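Local coordinates for hypothetical protein (Ralstonia eutropha, PDB 2OPK), which is of unknown function but belongs to the cupin superfamily and has been proposed to be a mannose-6-phosphate isomerase, at residues Leu31-Ile36 with Leu105-Asp110. Residues are numbered along the deposited sequence; the frame is centred on the assembly and turned at random.
Sequences LKIERI and LAVHCD
Two neighbouring strands in the five-stranded antiparallel sheet of the cupin beta-barrel, 31-36 and 105-109, illustrate how one pairing can carry a His-carboxylate pair beside aliphatic contacts on one face and mainly apolar contacts on the other. Strand 21-28 lies beyond 31-38, and 54-61 beyond 102-109. K32 faces H108 and E34 faces A106 as hydrogen-bonded pairs, each closed by two N-H···O=C bonds; the bond from H108 N to K32 O measures 2.9 Å and is nearly straight at 169°.

On the face bearing K32, E34, A106 and H108, the imidazole of H108 reaches diagonally across to the first strand. Its CG stands anti to the carbonyl carbon, beside the backbone N, and NE2 donates to E34 OE2 over 2.8 Å. The carboxylate oxygen lies close to the ring plane, whereas NE2 approaches from above the carboxylate plane, the two groups being turned 82° against each other. E34 achieves this from the crowded chi1 position (69°), and its CG rests 3.9 Å from A106 CB. I36 CD1 also packs against that methyl. K32 runs alongside H108, its CE 3.9 Å from ring atom CD2.

On the other face, L31, I33, L105, V107 and C109 make an apolar patch. L31 crosses V107 obliquely, CD1 meeting CG1 at 3.8 Å, while I33 CG2 lies alongside L105 CD1 at 3.9 Å. W56 and L105 of the second subunit pack here, on I33 and L105, at the dimer interface.

Because NE2 is the donor, H108 carries a proton there; the buried carboxylate of E34 would favour a protonated ring, though K32 NZ, 5.2 Å from NE2, would probably oppose that charge. The bent inter-strand bond helps set the ring's orientation, next to E55 and Q53, and satisfies one oxygen of a buried acid.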
# COMPACT_ATOMS: atom_id res chain seq x y z
N LEU B 31 13.70 -5.32 1.88
CA LEU B 31 12.38 -4.80 1.55
C LEU B 31 11.65 -5.60 0.49
O LEU B 31 12.20 -5.89 -0.57
CB LEU B 31 12.47 -3.35 1.05
CG LEU B 31 11.06 -2.79 0.76
CD1 LEU B 31 10.42 -2.26 2.02
CD2 LEU B 31 11.13 -1.81 -0.26
N LYS B 32 10.37 -5.90 0.76
CA LYS B 32 9.53 -6.48 -0.23
C LYS B 32 8.12 -5.88 -0.18
O LYS B 32 7.52 -5.79 0.89
CB LYS B 32 9.51 -8.01 -0.07
CG LYS B 32 8.51 -8.71 -0.98
CD LYS B 32 8.74 -10.21 -1.04
CE LYS B 32 8.23 -10.90 0.20
NZ LYS B 32 8.47 -12.40 0.11
N ILE B 33 7.62 -5.48 -1.33
CA ILE B 33 6.24 -5.05 -1.51
C ILE B 33 5.61 -6.10 -2.40
O ILE B 33 6.16 -6.44 -3.45
CB ILE B 33 6.13 -3.68 -2.20
CG1 ILE B 33 6.91 -2.62 -1.40
CG2 ILE B 33 4.68 -3.22 -2.30
CD1 ILE B 33 6.92 -1.22 -2.12
N GLU B 34 4.45 -6.59 -1.99
CA GLU B 34 3.78 -7.64 -2.73
C GLU B 34 2.26 -7.52 -2.65
O GLU B 34 1.70 -6.98 -1.70
CB GLU B 34 4.19 -9.03 -2.21
CG GLU B 34 3.68 -9.33 -0.81
CD GLU B 34 4.17 -10.65 -0.25
OE1 GLU B 34 4.68 -11.50 -1.04
OE2 GLU B 34 4.01 -10.82 0.99
N ARG B 35 1.64 -8.09 -3.67
CA ARG B 35 0.19 -8.28 -3.74
C ARG B 35 -0.12 -9.74 -3.30
O ARG B 35 0.63 -10.66 -3.64
CB ARG B 35 -0.19 -8.10 -5.19
CG ARG B 35 -1.55 -8.26 -5.49
CD ARG B 35 -1.81 -7.91 -6.93
NE ARG B 35 -1.56 -8.96 -7.92
CZ ARG B 35 -2.27 -9.04 -9.06
NH1 ARG B 35 -3.25 -8.17 -9.28
NH2 ARG B 35 -2.05 -9.95 -9.98
N ILE B 36 -1.19 -9.91 -2.52
CA ILE B 36 -1.67 -11.23 -2.10
C ILE B 36 -3.10 -11.33 -2.60
O ILE B 36 -3.88 -10.36 -2.49
CB ILE B 36 -1.72 -11.42 -0.58
CG1 ILE B 36 -0.39 -11.00 0.06
CG2 ILE B 36 -2.12 -12.91 -0.22
CD1 ILE B 36 -0.36 -10.95 1.64
N LEU B 105 -2.23 -5.68 -0.02
CA LEU B 105 -0.92 -5.09 -0.28
C LEU B 105 -0.13 -5.30 0.98
O LEU B 105 -0.61 -4.96 2.07
CB LEU B 105 -1.04 -3.60 -0.57
CG LEU B 105 0.28 -2.91 -0.94
CD1 LEU B 105 0.82 -3.39 -2.30
CD2 LEU B 105 0.04 -1.42 -0.98
N ALA B 106 1.04 -5.91 0.86
CA ALA B 106 1.85 -6.26 2.01
C ALA B 106 3.28 -5.77 1.84
O ALA B 106 3.86 -5.86 0.75
CB ALA B 106 1.80 -7.77 2.24
N VAL B 107 3.83 -5.24 2.94
CA VAL B 107 5.21 -4.73 2.95
C VAL B 107 5.95 -5.42 4.07
O VAL B 107 5.49 -5.48 5.19
CB VAL B 107 5.30 -3.20 3.12
CG1 VAL B 107 6.77 -2.68 2.99
CG2 VAL B 107 4.37 -2.47 2.10
N HIS B 108 7.10 -5.99 3.71
CA HIS B 108 7.98 -6.67 4.62
C HIS B 108 9.25 -5.87 4.71
O HIS B 108 9.83 -5.51 3.70
CB HIS B 108 8.24 -8.09 4.08
CG HIS B 108 7.00 -8.92 3.96
ND1 HIS B 108 6.49 -9.67 5.01
CD2 HIS B 108 6.15 -9.11 2.91
CE1 HIS B 108 5.39 -10.29 4.60
NE2 HIS B 108 5.17 -9.97 3.34
N CYS B 109 9.68 -5.55 5.92
CA CYS B 109 10.88 -4.77 6.10
C CYS B 109 11.56 -5.06 7.44
O CYS B 109 10.98 -5.75 8.30
CB CYS B 109 10.53 -3.29 6.01
SG CYS B 109 9.51 -2.72 7.33
N ASP B 110 12.77 -4.51 7.63
CA ASP B 110 13.57 -4.74 8.84
C ASP B 110 12.84 -4.31 10.09
O ASP B 110 12.03 -3.37 10.04
CB ASP B 110 14.92 -4.00 8.77
CG ASP B 110 15.85 -4.55 7.68
OD1 ASP B 110 15.76 -5.74 7.33
OD2 ASP B 110 16.67 -3.76 7.15